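Long-range contacts in uncharacterized N-acetyltransferase D2E76_00625 (Mycobacteroides abscessus, PDB 6YCA), which probably transfers acetyl groups from acetyl-coenzyme A as a GCN5-related N-acetyltransferase of the Eis family, but is unable to modify aminoglycosides: residues A[152-157]-A[305-310]; A[284-289]-A[406-411]. All blocks are in the same frame, centred on the assembly; numbering follows the deposited sequence.

Interaction 1: residues A[152-157]-A[305-310]; sequences TSSATY and RDETWL
Two antiparallel strands meet here in two different ways. At the Ser154 end the pairing is regular: Ser154 N gives a straight bond to Arg305 O (3.1 Å, 170°), nearly along the C=O axis, and Arg305 N returns one to Ser154 O. Two residues on, regularity breaks. Both Glu307 N, at 2.9 Å, and Thr308 N, at 3.1 Å, point to Thr152 O; the first lies in the carbonyl plane, the second above it. The psi of -80° at Glu307 marks the kink.

The dense, buried part surrounds the Thr152 hydroxyl. With OG1 in the crowded position between N and the carbonyl carbon (chi1 80°), it can donate to Glu307 OE1 (2.8 Å), on the anti lone pair, while accepting from Thr308 OG1 and Thr308 N. Threonine suits this place because its hydroxyl joins the polar network while CG2 packs on Thr308 CB at 3.7 Å. Glu307, extended with CG anti to its N, reaches across obliquely, and its OE1 also takes the Ala411 amide, so that the buried carboxylate oxygen has two donors.

Around the small, partly exposed Ser153 and Ser154 the backbone stays well bonded but side-chain packing is light; the Arg305 chain leads toward other subunits. Asp306 OD1 ties in the second subunit through a salt bridge with Arg297 of that chain, while OD2 accepts Trp309 NE1 in the indole plane. Two amides of one strand sharing a single carbonyl of its neighbour are the signature of a beta bulge, here between long strands 149-160 and 299-312.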
ATOM      1  N   THR A 152      -2.270  29.764 -15.398  1.00 21.08           N
ATOM      2  CA  THR A 152      -1.705  29.628 -14.062  1.00 22.96           C
ATOM      3  C   THR A 152      -1.764  28.171 -13.639  1.00 19.14           C
ATOM      4  O   THR A 152      -2.625  27.412 -14.090  1.00 21.17           O
ATOM      5  CB  THR A 152      -2.464  30.440 -12.997  1.00 24.40           C
ATOM      6  OG1 THR A 152      -3.649  29.731 -12.606  1.00 17.16           O
ATOM      7  CG2 THR A 152      -2.833  31.827 -13.514  1.00 25.05           C
ATOM      8  N   SER A 153      -0.860  27.800 -12.737  1.00 17.47           N
ATOM      9  CA  SER A 153      -0.858  26.478 -12.134  1.00 21.54           C
ATOM     10  C   SER A 153      -0.780  26.630 -10.622  1.00 28.04           C
ATOM     11  O   SER A 153      -0.361  27.668 -10.100  1.00 28.63           O
ATOM     12  CB  SER A 153       0.315  25.619 -12.628  1.00 17.18           C
ATOM     13  OG  SER A 153       0.245  25.402 -14.028  1.00 17.27           O
ATOM     14  N   SER A 154      -1.202  25.580  -9.925  1.00 28.72           N
ATOM     15  CA  SER A 154      -1.215  25.548  -8.472  1.00 28.11           C
ATOM     16  C   SER A 154      -0.436  24.338  -7.974  1.00 26.68           C
ATOM     17  O   SER A 154      -0.286  23.334  -8.677  1.00 30.82           O
ATOM     18  CB  SER A 154      -2.654  25.511  -7.944  1.00 31.18           C
ATOM     19  OG  SER A 154      -3.262  24.260  -8.210  1.00 30.68           O
ATOM     20  N   ALA A 155       0.069  24.446  -6.749  1.00 23.98           N
ATOM     21  CA  ALA A 155       0.869  23.390  -6.143  1.00 25.72           C
ATOM     22  C   ALA A 155       0.301  23.022  -4.778  1.00 25.85           C
ATOM     23  O   ALA A 155      -0.459  23.782  -4.167  1.00 23.61           O
ATOM     24  CB  ALA A 155       2.351  23.777  -6.012  1.00 23.26           C
ATOM     25  N   THR A 156       0.686  21.834  -4.314  1.00 23.94           N
ATOM     26  CA  THR A 156       0.298  21.310  -3.014  1.00 15.67           C
ATOM     27  C   THR A 156       1.547  20.968  -2.219  1.00 15.84           C
ATOM     28  O   THR A 156       2.393  20.199  -2.686  1.00 16.17           O
ATOM     29  CB  THR A 156      -0.530  20.046  -3.179  1.00 16.07           C
ATOM     30  OG1 THR A 156      -1.613  20.313  -4.071  1.00 22.91           O
ATOM     31  CG2 THR A 156      -1.087  19.610  -1.830  1.00 18.89           C
ATOM     32  N   TYR A 157       1.653  21.520  -1.018  1.00 15.71           N
ATOM     33  CA  TYR A 157       2.816  21.327  -0.172  1.00 20.05           C
ATOM     34  C   TYR A 157       2.457  20.505   1.061  1.00 23.94           C
ATOM     35  O   TYR A 157       1.390  20.689   1.655  1.00 25.75           O
ATOM     36  CB  TYR A 157       3.368  22.680   0.274  1.00 17.96           C
ATOM     37  CG  TYR A 157       3.756  23.566  -0.880  1.00 21.00           C
ATOM     38  CD1 TYR A 157       2.811  24.363  -1.510  1.00 26.08           C
ATOM     39  CD2 TYR A 157       5.061  23.604  -1.346  1.00 20.30           C
ATOM     40  CE1 TYR A 157       3.155  25.177  -2.569  1.00 27.24           C
ATOM     41  CE2 TYR A 157       5.415  24.418  -2.403  1.00 22.81           C
ATOM     42  CZ  TYR A 157       4.457  25.204  -3.011  1.00 24.41           C
ATOM     43  OH  TYR A 157       4.798  26.017  -4.065  1.00 24.47           O
ATOM     44  N   ARG A 305      -0.784  20.934 -10.597  1.00 20.95           N
ATOM     45  CA  ARG A 305      -1.874  20.746 -11.541  1.00 21.49           C
ATOM     46  C   ARG A 305      -2.160  22.067 -12.239  1.00 22.57           C
ATOM     47  O   ARG A 305      -1.922  23.145 -11.682  1.00 23.12           O
ATOM     48  CB  ARG A 305      -3.128  20.217 -10.828  1.00 29.16           C
ATOM     49  CG  ARG A 305      -4.233  19.724 -11.757  1.00 42.36           C
ATOM     50  CD  ARG A 305      -5.305  18.968 -10.976  1.00 49.50           C
ATOM     51  NE  ARG A 305      -6.318  18.364 -11.840  1.00 51.50           N
ATOM     52  CZ  ARG A 305      -6.227  17.139 -12.356  1.00 53.52           C
ATOM     53  NH1 ARG A 305      -5.162  16.390 -12.105  1.00 52.16           N
ATOM     54  NH2 ARG A 305      -7.199  16.661 -13.128  1.00 56.36           N
ATOM     55  N   ASP A 306      -2.657  21.977 -13.473  1.00 20.92           N
ATOM     56  CA  ASP A 306      -3.092  23.172 -14.184  1.00 17.85           C
ATOM     57  C   ASP A 306      -4.255  23.821 -13.444  1.00 18.90           C
ATOM     58  O   ASP A 306      -5.067  23.150 -12.801  1.00 19.84           O
ATOM     59  CB  ASP A 306      -3.538  22.825 -15.607  1.00 18.16           C
ATOM     60  CG  ASP A 306      -4.576  21.715 -15.646  1.00 19.44           C
ATOM     61  OD1 ASP A 306      -4.262  20.577 -15.241  1.00 21.64           O
ATOM     62  OD2 ASP A 306      -5.722  21.986 -16.055  1.00 20.43           O
ATOM     63  N   GLU A 307      -4.314  25.150 -13.513  1.00 22.92           N
ATOM     64  CA  GLU A 307      -5.349  25.881 -12.793  1.00 25.74           C
ATOM     65  C   GLU A 307      -6.191  26.743 -13.724  1.00 26.08           C
ATOM     66  O   GLU A 307      -7.309  26.364 -14.090  1.00 30.35           O
ATOM     67  CB  GLU A 307      -4.752  26.732 -11.673  1.00 23.70           C
ATOM     68  CG  GLU A 307      -5.809  27.290 -10.757  1.00 27.20           C
ATOM     69  CD  GLU A 307      -5.245  28.164  -9.666  1.00 32.41           C
ATOM     70  OE1 GLU A 307      -4.406  29.044  -9.966  1.00 30.98           O
ATOM     71  OE2 GLU A 307      -5.633  27.944  -8.498  1.00 38.24           O
ATOM     72  N   THR A 308      -5.671  27.907 -14.103  1.00 17.58           N
ATOM     73  CA  THR A 308      -6.441  28.849 -14.901  1.00 18.81           C
ATOM     74  C   THR A 308      -6.329  28.486 -16.375  1.00 21.05           C
ATOM     75  O   THR A 308      -5.230  28.490 -16.942  1.00 23.30           O
ATOM     76  CB  THR A 308      -5.932  30.274 -14.691  1.00 20.23           C
ATOM     77  OG1 THR A 308      -5.937  30.599 -13.296  1.00 21.46           O
ATOM     78  CG2 THR A 308      -6.818  31.256 -15.436  1.00 19.74           C
ATOM     79  N   TRP A 309      -7.461  28.174 -16.995  1.00 20.44           N
ATOM     80  CA  TRP A 309      -7.556  28.073 -18.447  1.00 20.96           C
ATOM     81  C   TRP A 309      -8.073  29.425 -18.926  1.00 21.10           C
ATOM     82  O   TRP A 309      -9.262  29.729 -18.802  1.00 21.80           O
ATOM     83  CB  TRP A 309      -8.469  26.926 -18.865  1.00 23.54           C
ATOM     84  CG  TRP A 309      -7.868  25.575 -18.633  1.00 24.31           C
ATOM     85  CD1 TRP A 309      -7.733  24.937 -17.441  1.00 22.66           C
ATOM     86  CD2 TRP A 309      -7.294  24.707 -19.620  1.00 27.05           C
ATOM     87  NE1 TRP A 309      -7.126  23.720 -17.621  1.00 20.09           N
ATOM     88  CE2 TRP A 309      -6.844  23.557 -18.950  1.00 20.92           C
ATOM     89  CE3 TRP A 309      -7.120  24.792 -21.005  1.00 31.11           C
ATOM     90  CZ2 TRP A 309      -6.236  22.496 -19.614  1.00 22.72           C
ATOM     91  CZ3 TRP A 309      -6.515  23.738 -21.662  1.00 27.35           C
ATOM     92  CH2 TRP A 309      -6.081  22.607 -20.966  1.00 24.45           C
ATOM     93  N   LEU A 310      -7.166  30.247 -19.445  1.00 20.98           N
ATOM     94  CA  LEU A 310      -7.456  31.628 -19.797  1.00 21.61           C
ATOM     95  C   LEU A 310      -7.747  31.747 -21.286  1.00 22.12           C
ATOM     96  O   LEU A 310      -7.058  31.146 -22.114  1.00 22.30           O
ATOM     97  CB  LEU A 310      -6.276  32.530 -19.428  1.00 21.03           C
ATOM     98  CG  LEU A 310      -6.434  34.017 -19.726  1.00 21.78           C
ATOM     99  CD1 LEU A 310      -7.640  34.574 -19.001  1.00 21.85           C
ATOM    100  CD2 LEU A 310      -5.183  34.765 -19.326  1.00 24.81           C
TER

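Interaction 2: residues A[284-289]-A[406-411]. With SO4 (sulfate ion), chain J.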
ATOM      1  N   PRO A 284       0.487  28.904  -4.713  1.00 15.34           N
ATOM      2  CA  PRO A 284       1.305  29.246  -5.883  1.00 15.66           C
ATOM      3  C   PRO A 284       2.465  28.277  -6.066  1.00 15.75           C
ATOM      4  O   PRO A 284       3.021  27.747  -5.102  1.00 15.69           O
ATOM      5  CB  PRO A 284       1.820  30.651  -5.554  1.00 16.03           C
ATOM      6  CG  PRO A 284       0.837  31.201  -4.600  1.00 15.89           C
ATOM      7  CD  PRO A 284       0.346  30.043  -3.790  1.00 15.46           C
ATOM      8  N   ILE A 285       2.829  28.046  -7.331  1.00 16.02           N
ATOM      9  CA  ILE A 285       3.935  27.139  -7.625  1.00 16.27           C
ATOM     10  C   ILE A 285       5.279  27.714  -7.194  1.00 17.68           C
ATOM     11  O   ILE A 285       6.263  26.972  -7.104  1.00 26.39           O
ATOM     12  CB  ILE A 285       3.956  26.692  -9.103  1.00 16.56           C
ATOM     13  CG1 ILE A 285       4.297  27.859 -10.024  1.00 17.04           C
ATOM     14  CG2 ILE A 285       2.626  26.082  -9.504  1.00 16.27           C
ATOM     15  CD1 ILE A 285       4.454  27.456 -11.462  1.00 17.47           C
ATOM     16  N   ASP A 286       5.356  29.019  -6.927  1.00 16.93           N
ATOM     17  CA  ASP A 286       6.580  29.649  -6.443  1.00 17.53           C
ATOM     18  C   ASP A 286       6.430  30.167  -5.016  1.00 23.71           C
ATOM     19  O   ASP A 286       7.110  31.119  -4.622  1.00 26.80           O
ATOM     20  CB  ASP A 286       7.031  30.768  -7.381  1.00 18.26           C
ATOM     21  CG  ASP A 286       6.036  31.922  -7.448  1.00 22.04           C
ATOM     22  OD1 ASP A 286       4.887  31.780  -6.969  1.00 22.55           O
ATOM     23  OD2 ASP A 286       6.406  32.982  -7.992  1.00 22.28           O
ATOM     24  N   ASP A 287       5.562  29.533  -4.233  1.00 16.75           N
ATOM     25  CA  ASP A 287       5.367  29.935  -2.851  1.00 19.50           C
ATOM     26  C   ASP A 287       6.685  29.792  -2.099  1.00 23.53           C
ATOM     27  O   ASP A 287       7.293  28.714  -2.124  1.00 34.55           O
ATOM     28  CB  ASP A 287       4.311  29.040  -2.205  1.00 22.64           C
ATOM     29  CG  ASP A 287       3.511  29.756  -1.133  1.00 34.48           C
ATOM     30  OD1 ASP A 287       3.705  30.977  -0.950  1.00 39.58           O
ATOM     31  OD2 ASP A 287       2.674  29.095  -0.478  1.00 38.64           O
ATOM     32  N   PRO A 288       7.172  30.842  -1.452  1.00 19.92           N
ATOM     33  CA  PRO A 288       8.496  30.766  -0.820  1.00 18.57           C
ATOM     34  C   PRO A 288       8.536  29.983   0.486  1.00 18.11           C
ATOM     35  O   PRO A 288       9.320  30.328   1.375  1.00 20.95           O
ATOM     36  CB  PRO A 288       8.859  32.239  -0.598  1.00 23.87           C
ATOM     37  CG  PRO A 288       7.546  32.931  -0.471  1.00 24.84           C
ATOM     38  CD  PRO A 288       6.604  32.200  -1.395  1.00 17.86           C
ATOM     39  N   LEU A 289       7.708  28.942   0.625  1.00 17.42           N
ATOM     40  CA  LEU A 289       7.794  28.077   1.803  1.00 17.38           C
ATOM     41  C   LEU A 289       9.178  27.476   2.015  1.00 24.94           C
ATOM     42  O   LEU A 289       9.677  27.521   3.154  1.00 30.19           O
ATOM     43  CB  LEU A 289       6.698  27.005   1.789  1.00 16.74           C
ATOM     44  CG  LEU A 289       5.259  27.424   2.078  1.00 24.72           C
ATOM     45  CD1 LEU A 289       4.311  26.257   1.864  1.00 27.92           C
ATOM     46  CD2 LEU A 289       5.155  27.920   3.501  1.00 29.56           C
ATOM     47  N   GLY A 406       7.865  38.910 -11.705  1.00 29.83           N
ATOM     48  CA  GLY A 406       8.600  38.397 -10.566  1.00 31.25           C
ATOM     49  C   GLY A 406       7.928  37.246  -9.845  1.00 35.30           C
ATOM     50  O   GLY A 406       8.595  36.449  -9.178  1.00 40.95           O
ATOM     51  N   THR A 407       6.608  37.142  -9.968  1.00 29.95           N
ATOM     52  CA  THR A 407       5.840  36.110  -9.286  1.00 23.20           C
ATOM     53  C   THR A 407       5.058  35.293 -10.300  1.00 20.11           C
ATOM     54  O   THR A 407       4.566  35.828 -11.300  1.00 23.54           O
ATOM     55  CB  THR A 407       4.865  36.722  -8.270  1.00 24.61           C
ATOM     56  OG1 THR A 407       3.929  37.571  -8.948  1.00 32.58           O
ATOM     57  CG2 THR A 407       5.619  37.530  -7.218  1.00 22.84           C
ATOM     58  N   GLN A 408       4.946  33.998 -10.037  1.00 19.29           N
ATOM     59  CA  GLN A 408       4.090  33.162 -10.854  1.00 22.91           C
ATOM     60  C   GLN A 408       2.629  33.489 -10.553  1.00 32.29           C
ATOM     61  O   GLN A 408       2.251  33.633  -9.384  1.00 39.25           O
ATOM     62  CB  GLN A 408       4.358  31.690 -10.559  1.00 26.98           C
ATOM     63  CG  GLN A 408       5.634  31.171 -11.191  1.00 32.57           C
ATOM     64  CD  GLN A 408       5.506  31.007 -12.689  1.00 37.25           C
ATOM     65  OE1 GLN A 408       4.588  30.345 -13.177  1.00 41.51           O
ATOM     66  NE2 GLN A 408       6.421  31.619 -13.432  1.00 37.76           N
ATOM     67  N   PRO A 409       1.789  33.612 -11.577  1.00 26.67           N
ATOM     68  CA  PRO A 409       0.381  33.929 -11.340  1.00 23.29           C
ATOM     69  C   PRO A 409      -0.329  32.763 -10.680  1.00 23.13           C
ATOM     70  O   PRO A 409       0.050  31.600 -10.838  1.00 26.71           O
ATOM     71  CB  PRO A 409      -0.162  34.165 -12.751  1.00 26.00           C
ATOM     72  CG  PRO A 409       0.700  33.309 -13.606  1.00 24.58           C
ATOM     73  CD  PRO A 409       2.071  33.372 -12.999  1.00 21.95           C
ATOM     74  N   PHE A 410      -1.383  33.089  -9.942  1.00 22.14           N
ATOM     75  CA  PHE A 410      -2.059  32.096  -9.125  1.00 21.20           C
ATOM     76  C   PHE A 410      -3.419  32.641  -8.720  1.00 20.44           C
ATOM     77  O   PHE A 410      -3.519  33.787  -8.273  1.00 23.03           O
ATOM     78  CB  PHE A 410      -1.210  31.818  -7.885  1.00 16.50           C
ATOM     79  CG  PHE A 410      -1.912  31.029  -6.839  1.00 16.14           C
ATOM     80  CD1 PHE A 410      -2.161  29.685  -7.023  1.00 18.79           C
ATOM     81  CD2 PHE A 410      -2.326  31.631  -5.666  1.00 18.37           C
ATOM     82  CE1 PHE A 410      -2.813  28.951  -6.060  1.00 28.20           C
ATOM     83  CE2 PHE A 410      -2.972  30.904  -4.692  1.00 26.26           C
ATOM     84  CZ  PHE A 410      -3.218  29.560  -4.889  1.00 30.99           C
ATOM     85  N   ALA A 411      -4.458  31.831  -8.895  1.00 17.62           N
ATOM     86  CA  ALA A 411      -5.820  32.174  -8.491  1.00 20.85           C
ATOM     87  C   ALA A 411      -6.187  31.283  -7.308  1.00 30.49           C
ATOM     88  O   ALA A 411      -6.558  30.123  -7.493  1.00 46.86           O
ATOM     89  CB  ALA A 411      -6.788  31.964  -9.650  1.00 20.20           C
TER
HETATM   90  S   SO4 J 504       5.437  40.996 -10.076  1.00 47.57           S
HETATM   91  O1  SO4 J 504       4.284  41.088  -9.185  1.00 49.49           O
HETATM   92  O2  SO4 J 504       6.636  40.728  -9.287  1.00 53.09           O
HETATM   93  O3  SO4 J 504       5.603  42.253 -10.801  1.00 49.39           O
HETATM   94  O4  SO4 J 504       5.224  39.911 -11.027  1.00 45.34           O
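Asp286 OD2 is the best-held polar side-chain atom, with two partners: the backbone N of Gln408 across the contact, and the NE of Arg381 of the second subunit, which forms a salt bridge with it. The Gln408 N bond is 2.7 Å long and almost straight at 176°, but it reaches OD2 from above the carboxylate plane. Asp286 belongs to a type I turn running from Pro284 to Asp287, and its CG sits in the crowded position between N and the carbonyl carbon (chi1 64°), which turns the acid onto the 406-411 loop. A short acid suits this spot because it can reach an amide without a long, mobile chain.

Gln408 then folds back over the turn. Its chain bends at chi2, CB lies 3.5 Å from Asp286 CG, and the amide plane stands almost at right angles to the carboxylate. Ile285 CG1 lies 3.8 Å from Gln408 CG, so the aliphatic parts of the two chains pack, while Gln408 OE1 comes 3.4 Å from the Ile285 CD1 methyl.

Deeper in, Pro284 lies over one face of Phe410. Its CD stands 3.6 Å from the ring centroid, only 13° off the normal, a CH-pi contact, while Pro284 CG touches Phe410 CD2 at the same face. Phe410 is turned there with CG anti to its N. A proline fits well, since its CD hydrogens, next to the amide nitrogen, are somewhat electron-poor.

At the other end Gly406 N holds O4 of a sulfate, probably from the crystallisation liquor, at 2.9 Å; glycine lets the ion approach the bare backbone. With Arg381 of the second subunit beside it, Asp286 is probably ionised, so the contact combines a charge-assisted anchor at the subunit boundary with an apolar, aromatic interior.

Overall arrangement
Following the chain from the N terminus, 152-157 comes first, then 284-289, 305-310 and 406-411. Interaction 1 closes a loop of 147 residues between 157 and 305, and interaction 2 one of 116 residues between 289 and 406. Because the segments alternate, the two loops cross. Interaction 1 joins strands 149-160 and 299-312, in an order where 299-312 lies between 132-135 and 149-160, consistent with the two GNAT domains exchanging strands; interaction 2 brings the loop after strand 277-284 to the sterol-carrier-like region. The contacts, their centres about 10 Å apart, meet directly where Tyr157 OH probably bonds to Pro284 O, and both touch the second subunit of the hexamer.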